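PDB 5O95: ribosomal RNA small subunit methyltransferase E from Legionella pneumophila, which probably methylates the N3 position of a uridine in 16S rRNA of the small ribosomal subunit, using S-adenosyl-L-methionine as methyl donor. Local coordinates for residues I7-P12 and A141-G146. Numbering follows the deposited sequence.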
# COMPACT_ATOMS: atom_id res chain seq x y z
N ILE B 7 -2.76 23.25 6.35
CA ILE B 7 -3.97 22.49 6.06
C ILE B 7 -4.49 22.84 4.67
O ILE B 7 -4.65 24.02 4.33
CB ILE B 7 -5.00 22.77 7.16
CG1 ILE B 7 -4.53 22.20 8.50
CG2 ILE B 7 -6.37 22.24 6.76
CD1 ILE B 7 -4.43 20.70 8.51
N ARG B 8 -4.80 21.81 3.87
CA ARG B 8 -5.36 21.95 2.54
C ARG B 8 -6.82 21.54 2.53
O ARG B 8 -7.19 20.53 3.14
CB ARG B 8 -4.62 21.07 1.53
CG ARG B 8 -3.24 21.59 1.18
CD ARG B 8 -2.39 20.48 0.58
NE ARG B 8 -3.07 19.80 -0.52
CZ ARG B 8 -3.23 20.30 -1.74
NH1 ARG B 8 -2.73 21.52 -2.07
NH2 ARG B 8 -3.89 19.61 -2.65
N ILE B 9 -7.65 22.31 1.82
CA ILE B 9 -9.10 22.10 1.79
C ILE B 9 -9.56 22.29 0.35
O ILE B 9 -9.30 23.33 -0.26
CB ILE B 9 -9.85 23.11 2.70
CG1 ILE B 9 -9.40 22.99 4.17
CG2 ILE B 9 -11.36 22.96 2.58
CD1 ILE B 9 -9.81 21.64 4.82
N TYR B 10 -10.28 21.31 -0.19
CA TYR B 10 -10.81 21.43 -1.53
C TYR B 10 -12.07 22.29 -1.51
O TYR B 10 -13.01 22.01 -0.76
CB TYR B 10 -11.22 20.03 -2.02
CG TYR B 10 -12.03 20.02 -3.28
CD1 TYR B 10 -11.48 20.41 -4.50
CD2 TYR B 10 -13.36 19.62 -3.26
CE1 TYR B 10 -12.23 20.38 -5.67
CE2 TYR B 10 -14.13 19.59 -4.42
CZ TYR B 10 -13.57 19.97 -5.62
OH TYR B 10 -14.34 19.92 -6.76
N GLN B 11 -12.08 23.36 -2.33
CA GLN B 11 -13.30 24.13 -2.56
C GLN B 11 -13.38 24.41 -4.05
O GLN B 11 -12.45 25.03 -4.60
CB GLN B 11 -13.24 25.48 -1.83
CG GLN B 11 -13.40 25.42 -0.31
CD GLN B 11 -14.81 25.07 0.10
OE1 GLN B 11 -15.66 25.95 0.30
NE2 GLN B 11 -15.08 23.77 0.21
N PRO B 12 -14.44 23.99 -4.73
CA PRO B 12 -14.56 24.28 -6.16
C PRO B 12 -14.78 25.77 -6.37
O PRO B 12 -15.26 26.48 -5.49
CB PRO B 12 -15.79 23.47 -6.59
CG PRO B 12 -16.60 23.37 -5.34
CD PRO B 12 -15.59 23.21 -4.23
N ALA B 141 -7.93 12.50 0.16
CA ALA B 141 -6.57 12.08 -0.17
C ALA B 141 -5.84 13.14 -1.00
O ALA B 141 -4.62 13.32 -0.85
CB ALA B 141 -6.60 10.73 -0.90
N CYS B 142 -6.56 13.86 -1.85
CA CYS B 142 -5.93 14.97 -2.57
C CYS B 142 -5.57 16.09 -1.61
O CYS B 142 -4.52 16.72 -1.77
CB CYS B 142 -6.85 15.50 -3.68
SG CYS B 142 -7.09 14.29 -5.02
N GLU B 143 -6.43 16.35 -0.62
CA GLU B 143 -6.07 17.33 0.40
C GLU B 143 -4.78 16.93 1.09
O GLU B 143 -3.88 17.75 1.28
CB GLU B 143 -7.19 17.50 1.42
CG GLU B 143 -8.45 18.09 0.79
CD GLU B 143 -9.64 18.10 1.71
OE1 GLU B 143 -9.73 17.24 2.63
OE2 GLU B 143 -10.53 18.96 1.48
N GLN B 144 -4.64 15.63 1.43
CA GLN B 144 -3.46 15.16 2.15
C GLN B 144 -2.20 15.14 1.28
O GLN B 144 -1.12 15.50 1.75
CB GLN B 144 -3.75 13.75 2.69
CG GLN B 144 -2.52 13.03 3.32
CD GLN B 144 -1.63 12.31 2.30
OE1 GLN B 144 -2.11 11.71 1.34
NE2 GLN B 144 -0.33 12.39 2.50
N CYS B 145 -2.31 14.70 0.03
CA CYS B 145 -1.12 14.42 -0.77
C CYS B 145 -0.64 15.60 -1.61
O CYS B 145 0.50 15.58 -2.10
CB CYS B 145 -1.33 13.15 -1.61
SG CYS B 145 -2.19 13.37 -3.14
N GLY B 146 -1.46 16.64 -1.77
CA GLY B 146 -1.04 17.81 -2.52
C GLY B 146 -1.55 17.89 -3.94
O GLY B 146 -1.28 18.88 -4.62
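Arg8 lays its guanidinium against the last turn of helix 124-145, donating to two backbone carbonyls. A bend at chi3 (51°) sets NE facing Glu143 O, to which it donates at 2.8 Å, while NH2 donates to Cys142 O at 3.1 Å, both acceptors lying close to the guanidinium plane. Cys142 O also accepts from Gly146 N, which reaches it from the opposite face of the carbonyl. Packing is tight here: Gly146 CA lies 3.2 Å above one guanidinium face, toward its rim, and this residue leaves the helix with positive phi (100°). Asn148 OD1 also accepts from NH2, and Phe46 makes a cation-pi contact with Arg8. Farther along strand 8-10 the contact becomes looser, carried mainly by the Glu143 side chain. Extended beyond CG, it brings the anti lone pair of OE2 to Tyr10 N at 2.9 Å in a nearly straight bond (171°). Tyr10 CB lies 3.7 Å from OE2, and its ring leads away on this partly exposed side. Strand 8-10, beside strand 42-46 of the PUA region, is thus joined to the methyltransferase domain by polar chemistry: a probably cationic group meets carbonyls at a helix end expected to carry partial negative charge, and a carboxylate takes a strand N-H.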